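Local coordinates for protein MucR Phosphodiesterase (Pseudomonas aeruginosa, PDB 5M1T) that belongs to the EAL-domain family of phosphodiesterases and binds C2E and two magnesium ions, at residues V47-P52 against P270-Q275; T161-A166 against L196-L201. All coordinates share one frame; numbering follows the deposited sequence.

Interaction 1 (V47-P52 against P270-Q275). With C2E (9,9'-[(2R,3R,3aS,5S,7aR,9R,10R,10aS,12S,14aR)-3,5,10,12-tetrahydroxy-5,12-dioxidooctahydro-2H,7H-difuro[3,2-d:3',2'-j][1,3,7,9,2,8]tetraoxadiphosphacyclododecine-2,9-diyl]bis(2-amino-1,9-dihydro-6H-purin-6-one)), chain C.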
ATOM      1  N   VAL A  47      23.274   8.352   1.970  1.00 26.71           N
ATOM      2  CA  VAL A  47      23.675   8.882   0.667  1.00 26.33           C
ATOM      3  C   VAL A  47      23.178   7.993  -0.464  1.00 25.59           C
ATOM      4  O   VAL A  47      22.996   6.790  -0.271  1.00 25.76           O
ATOM      5  CB  VAL A  47      25.212   8.997   0.572  1.00 27.51           C
ATOM      6  CG1 VAL A  47      25.730   9.936   1.632  1.00 28.89           C
ATOM      7  CG2 VAL A  47      25.885   7.636   0.724  1.00 27.68           C
ATOM      8  N   LEU A  48      22.978   8.557  -1.649  1.00 25.18           N
ATOM      9  CA  LEU A  48      22.661   7.746  -2.822  1.00 25.07           C
ATOM     10  C   LEU A  48      23.877   7.469  -3.666  1.00 25.70           C
ATOM     11  O   LEU A  48      24.657   8.375  -3.984  1.00 24.97           O
ATOM     12  CB  LEU A  48      21.618   8.406  -3.702  1.00 24.33           C
ATOM     13  CG  LEU A  48      20.203   8.404  -3.198  1.00 23.74           C
ATOM     14  CD1 LEU A  48      19.288   8.979  -4.277  1.00 23.05           C
ATOM     15  CD2 LEU A  48      19.771   6.993  -2.855  1.00 23.60           C
ATOM     16  N   HIS A  49      24.026   6.200  -4.039  1.00 25.73           N
ATOM     17  CA  HIS A  49      24.927   5.840  -5.118  1.00 25.46           C
ATOM     18  C   HIS A  49      24.069   5.495  -6.331  1.00 25.02           C
ATOM     19  O   HIS A  49      22.883   5.182  -6.210  1.00 25.53           O
ATOM     20  CB  HIS A  49      25.818   4.692  -4.694  1.00 25.62           C
ATOM     21  CG  HIS A  49      26.881   5.102  -3.722  1.00 26.31           C
ATOM     22  ND1 HIS A  49      28.006   4.345  -3.471  1.00 26.67           N
ATOM     23  CD2 HIS A  49      26.996   6.209  -2.951  1.00 26.62           C
ATOM     24  CE1 HIS A  49      28.748   4.947  -2.561  1.00 26.88           C
ATOM     25  NE2 HIS A  49      28.161   6.085  -2.235  1.00 27.62           N
ATOM     26  N   TYR A  50      24.664   5.603  -7.503  1.00 24.31           N
ATOM     27  CA  TYR A  50      23.959   5.467  -8.740  1.00 23.96           C
ATOM     28  C   TYR A  50      24.713   4.462  -9.572  1.00 23.97           C
ATOM     29  O   TYR A  50      25.938   4.556  -9.695  1.00 24.95           O
ATOM     30  CB  TYR A  50      23.888   6.823  -9.456  1.00 24.78           C
ATOM     31  CG  TYR A  50      23.199   7.883  -8.620  1.00 24.22           C
ATOM     32  CD1 TYR A  50      21.836   7.990  -8.603  1.00 24.18           C
ATOM     33  CD2 TYR A  50      23.921   8.748  -7.840  1.00 24.60           C
ATOM     34  CE1 TYR A  50      21.188   8.929  -7.812  1.00 24.14           C
ATOM     35  CE2 TYR A  50      23.289   9.696  -7.040  1.00 24.73           C
ATOM     36  CZ  TYR A  50      21.926   9.784  -7.025  1.00 24.12           C
ATOM     37  OH  TYR A  50      21.317  10.746  -6.250  1.00 23.74           O
ATOM     38  N   GLN A  51      24.003   3.466 -10.103  1.00 23.29           N
ATOM     39  CA  GLN A  51      24.617   2.505 -11.018  1.00 23.53           C
ATOM     40  C   GLN A  51      24.121   2.673 -12.467  1.00 23.00           C
ATOM     41  O   GLN A  51      22.924   2.662 -12.730  1.00 22.41           O
ATOM     42  CB  GLN A  51      24.389   1.084 -10.557  1.00 23.30           C
ATOM     43  CG  GLN A  51      25.362   0.156 -11.276  1.00 23.92           C
ATOM     44  CD  GLN A  51      25.139  -1.293 -10.977  1.00 23.69           C
ATOM     45  OE1 GLN A  51      24.048  -1.690 -10.557  1.00 22.92           O
ATOM     46  NE2 GLN A  51      26.192  -2.097 -11.172  1.00 24.22           N
ATOM     47  N   PRO A  52      25.050   2.853 -13.408  1.00 23.52           N
ATOM     48  CA  PRO A  52      24.706   3.004 -14.823  1.00 23.90           C
ATOM     49  C   PRO A  52      23.918   1.850 -15.383  1.00 24.26           C
ATOM     50  O   PRO A  52      24.228   0.689 -15.048  1.00 24.07           O
ATOM     51  CB  PRO A  52      26.066   3.021 -15.520  1.00 24.15           C
ATOM     52  CG  PRO A  52      27.079   3.357 -14.486  1.00 24.11           C
ATOM     53  CD  PRO A  52      26.503   2.943 -13.164  1.00 24.17           C
ATOM     54  N   PRO A 270      28.036   0.980  -8.556  1.00 25.66           N
ATOM     55  CA  PRO A 270      27.352   2.103  -7.923  1.00 26.10           C
ATOM     56  C   PRO A 270      28.378   3.084  -7.413  1.00 26.51           C
ATOM     57  O   PRO A 270      29.361   2.666  -6.827  1.00 26.31           O
ATOM     58  CB  PRO A 270      26.607   1.453  -6.737  1.00 25.36           C
ATOM     59  CG  PRO A 270      26.476   0.004  -7.146  1.00 25.15           C
ATOM     60  CD  PRO A 270      27.712  -0.302  -7.913  1.00 25.20           C
ATOM     61  N   MET A 271      28.170   4.367  -7.679  1.00 27.15           N
ATOM     62  CA  MET A 271      29.043   5.393  -7.151  1.00 28.63           C
ATOM     63  C   MET A 271      28.258   6.696  -6.905  1.00 28.15           C
ATOM     64  O   MET A 271      27.166   6.874  -7.430  1.00 26.88           O
ATOM     65  CB  MET A 271      30.288   5.580  -8.056  1.00 30.67           C
ATOM     66  CG  MET A 271      30.016   5.889  -9.521  1.00 32.09           C
ATOM     67  SD  MET A 271      31.513   5.917 -10.571  1.00 35.09           S
ATOM     68  CE  MET A 271      31.209   4.384 -11.493  1.00 35.78           C
ATOM     69  N   PRO A 272      28.795   7.589  -6.063  1.00 28.59           N
ATOM     70  CA  PRO A 272      28.163   8.899  -5.872  1.00 30.02           C
ATOM     71  C   PRO A 272      28.118   9.727  -7.174  1.00 31.27           C
ATOM     72  O   PRO A 272      28.980   9.567  -8.065  1.00 29.84           O
ATOM     73  CB  PRO A 272      29.054   9.598  -4.821  1.00 29.64           C
ATOM     74  CG  PRO A 272      29.913   8.532  -4.269  1.00 30.06           C
ATOM     75  CD  PRO A 272      30.048   7.472  -5.311  1.00 29.27           C
ATOM     76  N   ALA A 273      27.100  10.588  -7.258  1.00 33.65           N
ATOM     77  CA  ALA A 273      26.798  11.346  -8.467  1.00 36.35           C
ATOM     78  C   ALA A 273      28.029  12.081  -8.999  1.00 39.45           C
ATOM     79  O   ALA A 273      28.288  12.091 -10.198  1.00 38.88           O
ATOM     80  CB  ALA A 273      25.704  12.339  -8.175  1.00 37.27           C
ATOM     81  N   GLU A 274      28.796  12.678  -8.092  1.00 42.06           N
ATOM     82  CA  GLU A 274      29.965  13.431  -8.494  1.00 45.81           C
ATOM     83  C   GLU A 274      31.028  12.535  -9.150  1.00 44.85           C
ATOM     84  O   GLU A 274      31.494  12.831 -10.261  1.00 40.88           O
ATOM     85  CB  GLU A 274      30.550  14.174  -7.298  1.00 50.77           C
ATOM     86  CG  GLU A 274      31.983  14.627  -7.541  1.00 56.40           C
ATOM     87  CD  GLU A 274      32.444  15.731  -6.595  1.00 62.58           C
ATOM     88  OE1 GLU A 274      31.585  16.236  -5.784  1.00 64.09           O
ATOM     89  OE2 GLU A 274      33.673  16.075  -6.691  1.00 62.67           O
ATOM     90  N   GLN A 275      31.407  11.454  -8.460  1.00 44.64           N
ATOM     91  CA  GLN A 275      32.404  10.512  -8.989  1.00 46.73           C
ATOM     92  C   GLN A 275      31.979   9.915 -10.331  1.00 45.36           C
ATOM     93  O   GLN A 275      32.811   9.674 -11.188  1.00 45.44           O
ATOM     94  CB  GLN A 275      32.694   9.401  -7.979  1.00 48.44           C
ATOM     95  CG  GLN A 275      33.336   9.937  -6.710  1.00 50.90           C
ATOM     96  CD  GLN A 275      33.535   8.880  -5.640  1.00 53.46           C
ATOM     97  OE1 GLN A 275      33.501   7.669  -5.925  1.00 54.15           O
ATOM     98  NE2 GLN A 275      33.751   9.333  -4.393  1.00 53.00           N
TER
HETATM   99  P1  C2E C 701      18.186  -4.351  -6.339  1.00 22.24           P
HETATM  100  O2P C2E C 701      17.011  -3.465  -6.648  1.00 20.84           O
HETATM  101  O1P C2E C 701      18.190  -5.690  -7.047  1.00 23.32           O
HETATM  102  O5' C2E C 701      19.503  -3.531  -6.712  1.00 22.29           O
HETATM  103  C5' C2E C 701      20.576  -4.151  -7.385  1.00 23.46           C
HETATM  104  C4' C2E C 701      21.593  -4.693  -6.406  1.00 24.20           C
HETATM  105  O4' C2E C 701      22.553  -5.476  -7.141  1.00 24.39           O
HETATM  106  C3' C2E C 701      22.381  -3.593  -5.716  1.00 24.54           C
HETATM  107  O3' C2E C 701      22.735  -4.037  -4.407  1.00 24.24           O
HETATM  108  C2' C2E C 701      23.640  -3.466  -6.546  1.00 24.90           C
HETATM  109  O2' C2E C 701      24.749  -2.945  -5.815  1.00 24.85           O
HETATM  110  C1' C2E C 701      23.852  -4.930  -6.906  1.00 25.52           C
HETATM  111  N9  C2E C 701      24.670  -5.137  -8.100  1.00 26.89           N
HETATM  112  C8  C2E C 701      24.614  -4.449  -9.252  1.00 28.42           C
HETATM  113  N7  C2E C 701      25.518  -4.937 -10.129  1.00 28.63           N
HETATM  114  C5  C2E C 701      26.148  -5.960  -9.536  1.00 27.16           C
HETATM  115  C6  C2E C 701      27.205  -6.907  -9.907  1.00 27.17           C
HETATM  116  O6  C2E C 701      27.719  -6.855 -11.047  1.00 26.62           O
HETATM  117  N1  C2E C 701      27.573  -7.813  -8.987  1.00 27.66           N
HETATM  118  C2  C2E C 701      27.013  -7.869  -7.757  1.00 27.78           C
HETATM  119  N2  C2E C 701      27.430  -8.801  -6.869  1.00 28.62           N
HETATM  120  N3  C2E C 701      26.033  -7.038  -7.359  1.00 27.41           N
HETATM  121  C4  C2E C 701      25.585  -6.083  -8.195  1.00 27.29           C
HETATM  122  P11 C2E C 701      22.531  -3.077  -3.134  1.00 24.35           P
HETATM  123  O21 C2E C 701      22.964  -1.671  -3.517  1.00 25.26           O
HETATM  124  O11 C2E C 701      23.366  -3.590  -2.009  1.00 23.75           O
HETATM  125  O5A C2E C 701      20.969  -3.080  -2.793  1.00 23.76           O
HETATM  126  C5A C2E C 701      20.345  -4.322  -2.455  1.00 23.16           C
HETATM  127  C4A C2E C 701      18.840  -4.160  -2.487  1.00 22.66           C
HETATM  128  O4A C2E C 701      18.425  -3.139  -1.585  1.00 22.85           O
HETATM  129  C3A C2E C 701      18.329  -3.680  -3.819  1.00 22.98           C
HETATM  130  O3A C2E C 701      18.223  -4.724  -4.771  1.00 23.46           O
HETATM  131  C2A C2E C 701      16.993  -3.083  -3.462  1.00 22.75           C
HETATM  132  O2A C2E C 701      15.998  -4.084  -3.309  1.00 23.97           O
HETATM  133  C1A C2E C 701      17.260  -2.487  -2.102  1.00 22.88           C
HETATM  134  N91 C2E C 701      17.462  -1.014  -2.214  1.00 23.00           N
HETATM  135  C81 C2E C 701      18.589  -0.334  -2.515  1.00 22.66           C
HETATM  136  N71 C2E C 701      18.365   1.008  -2.481  1.00 22.34           N
HETATM  137  C51 C2E C 701      17.072   1.175  -2.153  1.00 22.03           C
HETATM  138  C61 C2E C 701      16.162   2.316  -1.949  1.00 22.16           C
HETATM  139  O61 C2E C 701      16.574   3.486  -2.099  1.00 22.02           O
HETATM  140  N11 C2E C 701      14.887   2.052  -1.614  1.00 22.23           N
HETATM  141  C21 C2E C 701      14.433   0.787  -1.471  1.00 22.82           C
HETATM  142  N21 C2E C 701      13.147   0.582  -1.135  1.00 24.19           N
HETATM  143  N31 C2E C 701      15.203  -0.308  -1.643  1.00 22.31           N
HETATM  144  C41 C2E C 701      16.494  -0.155  -1.987  1.00 22.18           C
HETATM  145  O   HOH W   1      25.380  11.212  -4.661  1.00 39.00           O

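Interaction 2 (T161-A166 against L196-L201)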
ATOM      1  N   THR A 161       6.175  -8.276  -5.139  1.00 24.27           N
ATOM      2  CA  THR A 161       5.396  -7.158  -4.623  1.00 23.85           C
ATOM      3  C   THR A 161       4.234  -6.934  -5.545  1.00 23.96           C
ATOM      4  O   THR A 161       3.103  -6.769  -5.084  1.00 24.12           O
ATOM      5  CB  THR A 161       6.273  -5.898  -4.458  1.00 23.71           C
ATOM      6  OG1 THR A 161       7.156  -6.106  -3.358  1.00 23.03           O
ATOM      7  CG2 THR A 161       5.431  -4.631  -4.179  1.00 23.91           C
ATOM      8  N   ALA A 162       4.497  -6.954  -6.851  1.00 24.21           N
ATOM      9  CA  ALA A 162       3.473  -6.608  -7.827  1.00 24.51           C
ATOM     10  C   ALA A 162       2.424  -7.696  -7.898  1.00 24.57           C
ATOM     11  O   ALA A 162       1.249  -7.410  -8.049  1.00 25.25           O
ATOM     12  CB  ALA A 162       4.087  -6.385  -9.213  1.00 24.72           C
ATOM     13  N   MET A 163       2.856  -8.942  -7.810  1.00 25.05           N
ATOM     14  CA  MET A 163       1.956 -10.093  -8.003  1.00 25.82           C
ATOM     15  C   MET A 163       1.218 -10.505  -6.709  1.00 27.22           C
ATOM     16  O   MET A 163       0.233 -11.250  -6.757  1.00 27.94           O
ATOM     17  CB  MET A 163       2.739 -11.270  -8.576  1.00 25.56           C
ATOM     18  CG  MET A 163       3.242 -11.043 -10.007  1.00 25.53           C
ATOM     19  SD  MET A 163       1.872 -10.936 -11.181  1.00 25.48           S
ATOM     20  CE  MET A 163       2.661 -10.389 -12.684  1.00 26.53           C
ATOM     21  N   ARG A 164       1.643 -10.011  -5.557  1.00 27.56           N
ATOM     22  CA  ARG A 164       0.937 -10.379  -4.343  1.00 29.39           C
ATOM     23  C   ARG A 164      -0.565 -10.035  -4.437  1.00 30.45           C
ATOM     24  O   ARG A 164      -1.417 -10.900  -4.254  1.00 29.30           O
ATOM     25  CB  ARG A 164       1.573  -9.766  -3.099  1.00 29.50           C
ATOM     26  CG  ARG A 164       0.961 -10.294  -1.806  1.00 30.44           C
ATOM     27  CD  ARG A 164       1.238  -9.347  -0.635  1.00 30.51           C
ATOM     28  NE  ARG A 164       0.758  -7.994  -0.906  1.00 30.93           N
ATOM     29  CZ  ARG A 164      -0.480  -7.558  -0.669  1.00 31.44           C
ATOM     30  NH1 ARG A 164      -1.382  -8.360  -0.134  1.00 32.78           N
ATOM     31  NH2 ARG A 164      -0.824  -6.308  -0.954  1.00 30.79           N
ATOM     32  N   ASP A 165      -0.902  -8.781  -4.722  1.00 31.27           N
ATOM     33  CA  ASP A 165      -2.319  -8.462  -4.990  1.00 32.11           C
ATOM     34  C   ASP A 165      -2.410  -7.717  -6.324  1.00 30.87           C
ATOM     35  O   ASP A 165      -2.414  -6.484  -6.357  1.00 31.50           O
ATOM     36  CB  ASP A 165      -2.917  -7.655  -3.841  1.00 33.37           C
ATOM     37  CG  ASP A 165      -4.406  -7.380  -4.022  1.00 35.36           C
ATOM     38  OD1 ASP A 165      -4.930  -7.537  -5.151  1.00 37.09           O
ATOM     39  OD2 ASP A 165      -5.042  -6.971  -3.024  1.00 35.07           O
ATOM     40  N   ALA A 166      -2.469  -8.473  -7.413  1.00 29.27           N
ATOM     41  CA  ALA A 166      -2.328  -7.906  -8.751  1.00 29.21           C
ATOM     42  C   ALA A 166      -3.407  -6.883  -9.123  1.00 29.29           C
ATOM     43  O   ALA A 166      -3.132  -5.926  -9.842  1.00 28.77           O
ATOM     44  CB  ALA A 166      -2.276  -9.008  -9.787  1.00 29.32           C
ATOM     45  N   LEU A 196      -1.298 -13.345 -17.487  1.00 30.55           N
ATOM     46  CA  LEU A 196      -2.418 -12.432 -17.696  1.00 31.93           C
ATOM     47  C   LEU A 196      -2.153 -11.044 -17.108  1.00 30.84           C
ATOM     48  O   LEU A 196      -2.222 -10.040 -17.807  1.00 31.16           O
ATOM     49  CB  LEU A 196      -3.698 -13.009 -17.112  1.00 33.08           C
ATOM     50  CG  LEU A 196      -4.922 -12.132 -17.337  1.00 34.63           C
ATOM     51  CD1 LEU A 196      -5.082 -11.814 -18.830  1.00 35.50           C
ATOM     52  CD2 LEU A 196      -6.157 -12.837 -16.765  1.00 35.51           C
ATOM     53  N   TYR A 197      -1.824 -10.984 -15.830  1.00 30.80           N
ATOM     54  CA  TYR A 197      -1.571  -9.684 -15.200  1.00 30.74           C
ATOM     55  C   TYR A 197      -0.235  -9.120 -15.637  1.00 30.37           C
ATOM     56  O   TYR A 197      -0.051  -7.901 -15.640  1.00 30.64           O
ATOM     57  CB  TYR A 197      -1.628  -9.759 -13.679  1.00 30.50           C
ATOM     58  CG  TYR A 197      -3.014  -9.798 -13.153  1.00 30.66           C
ATOM     59  CD1 TYR A 197      -3.761  -8.628 -13.012  1.00 31.28           C
ATOM     60  CD2 TYR A 197      -3.584 -11.007 -12.775  1.00 31.20           C
ATOM     61  CE1 TYR A 197      -5.072  -8.670 -12.514  1.00 32.15           C
ATOM     62  CE2 TYR A 197      -4.876 -11.084 -12.278  1.00 31.94           C
ATOM     63  CZ  TYR A 197      -5.625  -9.922 -12.150  1.00 33.35           C
ATOM     64  OH  TYR A 197      -6.913 -10.043 -11.648  1.00 34.93           O
ATOM     65  N   LEU A 198       0.703  -9.977 -16.010  1.00 29.73           N
ATOM     66  CA  LEU A 198       1.960  -9.468 -16.520  1.00 29.48           C
ATOM     67  C   LEU A 198       1.733  -8.630 -17.791  1.00 29.29           C
ATOM     68  O   LEU A 198       2.401  -7.620 -17.998  1.00 29.08           O
ATOM     69  CB  LEU A 198       2.936 -10.611 -16.761  1.00 30.00           C
ATOM     70  CG  LEU A 198       4.411 -10.269 -16.867  1.00 30.39           C
ATOM     71  CD1 LEU A 198       4.859  -9.304 -15.768  1.00 30.16           C
ATOM     72  CD2 LEU A 198       5.222 -11.550 -16.831  1.00 30.77           C
ATOM     73  N   LYS A 199       0.758  -9.009 -18.602  1.00 29.78           N
ATOM     74  CA  LYS A 199       0.419  -8.248 -19.810  1.00 30.94           C
ATOM     75  C   LYS A 199      -0.419  -6.990 -19.452  1.00 31.78           C
ATOM     76  O   LYS A 199      -0.227  -5.910 -20.021  1.00 31.91           O
ATOM     77  CB  LYS A 199      -0.303  -9.182 -20.800  1.00 31.49           C
ATOM     78  CG  LYS A 199      -0.794  -8.568 -22.099  1.00 32.02           C
ATOM     79  CD  LYS A 199       0.334  -7.928 -22.883  1.00 32.86           C
ATOM     80  CE  LYS A 199      -0.212  -6.950 -23.928  1.00 33.99           C
ATOM     81  NZ  LYS A 199       0.890  -6.099 -24.448  1.00 34.69           N
ATOM     82  N   ARG A 200      -1.320  -7.120 -18.487  1.00 32.39           N
ATOM     83  CA  ARG A 200      -2.179  -6.005 -18.114  1.00 33.95           C
ATOM     84  C   ARG A 200      -1.462  -4.868 -17.418  1.00 31.88           C
ATOM     85  O   ARG A 200      -1.868  -3.746 -17.575  1.00 31.89           O
ATOM     86  CB  ARG A 200      -3.327  -6.469 -17.211  1.00 37.05           C
ATOM     87  CG  ARG A 200      -4.440  -7.120 -17.998  1.00 40.65           C
ATOM     88  CD  ARG A 200      -5.790  -7.017 -17.314  1.00 43.65           C
ATOM     89  NE  ARG A 200      -6.693  -8.005 -17.926  1.00 46.96           N
ATOM     90  CZ  ARG A 200      -7.675  -8.650 -17.294  1.00 47.76           C
ATOM     91  NH1 ARG A 200      -7.914  -8.435 -15.989  1.00 45.83           N
ATOM     92  NH2 ARG A 200      -8.406  -9.527 -17.987  1.00 48.21           N
ATOM     93  N   LEU A 201      -0.428  -5.169 -16.643  1.00 29.93           N
ATOM     94  CA  LEU A 201       0.314  -4.140 -15.946  1.00 29.68           C
ATOM     95  C   LEU A 201       1.002  -3.205 -16.945  1.00 28.63           C
ATOM     96  O   LEU A 201       1.552  -3.649 -17.946  1.00 28.16           O
ATOM     97  CB  LEU A 201       1.350  -4.755 -14.983  1.00 29.55           C
ATOM     98  CG  LEU A 201       0.822  -5.590 -13.810  1.00 30.26           C
ATOM     99  CD1 LEU A 201       1.960  -6.173 -12.991  1.00 30.30           C
ATOM    100  CD2 LEU A 201      -0.102  -4.800 -12.907  1.00 30.18           C
TER

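Interaction 1 (V47-P52 against P270-Q275)
With CG anti to its carbonyl carbon (chi1 -74°), His-49 lays its imidazole alongside Pro-272, both side chains pointing the same way. Pro-272 CD sits over the centre of the ring, 3.9 Å from the His-49 ring centroid and 10° off its normal, a CH-pi contact, while Pro-272 CG comes within 3.6 Å of His-49 NE2. Next to this pair, Tyr-50 and Met-271 form a single antiparallel, hydrogen-bonded beta bridge. Tyr-50 N donates to Met-271 O at 2.8 Å, and Met-271 N returns a bond of 3.0 Å to Tyr-50 O. EAL domains have a modified TIM-barrel (beta/alpha) fold, and here the bridge ties the C-terminal part of the chain to strand 46-55, which runs antiparallel to strand 61-72. The Tyr-50 ring meets Ala-273 N at its edge, and its CE2 lies 3.8 Å from Ala-273 CB. A water donates to Leu-48 O and accepts from Ala-273 N, bridging the strand to the first turn of the helix. Gln-51, extended with CG anti to its backbone N (chi1 -163°), runs beside Pro-270 and brings NE2 to 3.1 Å from C2E N7. Hydrogen bonds of its OE1 with Gln-263 and of its NE2 with Gly-268 O would fix the amide's rotation.

Interaction 2 (T161-A166 against L196-L201)
Ala-166 presses its methyl onto one face of the Tyr-197 ring: CB stands 3.6 Å from the ring centroid and 16° off the normal, a CH-pi contact displaced toward the rim, with Tyr-197 CG nearest at 3.5 Å. This is the tight part of the contact, although both residues are partly exposed. The phenol is also held at its far end, where Tyr-197 OH hydrogen-bonds to Asp-167 OD1, consistent with the ring lying against the start of helix 166-178, for which Asp-165 is the N-cap. The remaining contacts are wider, between apolar side chains except where Met-163 CE also passes the backbone Leu-198 N. Met-163, bent at chi2 (-67°), swings its terminal methyl across to the other helix; CE lies 3.9 Å from Leu-198 CD1, the two side chains crossing at about a right angle. Leu-201 CD1 is a further partner of CE, at 4.3 Å, and reaches Ala-162 CB at the same separation. Met-163 remains partly exposed, whereas Ala-162, Leu-198 and Leu-201 are buried, so the packing deepens from the tyrosine toward the leucines. Helix 195-200 thus meets both the end of helix 159-164 and the start of helix 166-178; Leu-170 and Leu-173 of the latter touch Leu-201, while Leu-198 packs on Leu-236 of helix 220-236.

Overall arrangement
Interactions 1 and 2 lie on opposite sides of the chain's centre, with their own centres 31 Å apart and nearest atoms about 18 Å apart, and they share no secondary-structure element. Both are partly buried, rather than one being core and the other surface. Interaction 1 joins a strand of the sheet to a C-terminal turn and helix, and backbone hydrogen bonds, a water and a proline-imidazole contact carry it; Gln-51 and Pro-270 belong to the C2E pocket. Interaction 2 joins helical segments on the periphery by apolar side chains and a methyl-ring contact, with its Ala-162 side chain about 13 Å from both C2E and a magnesium ion.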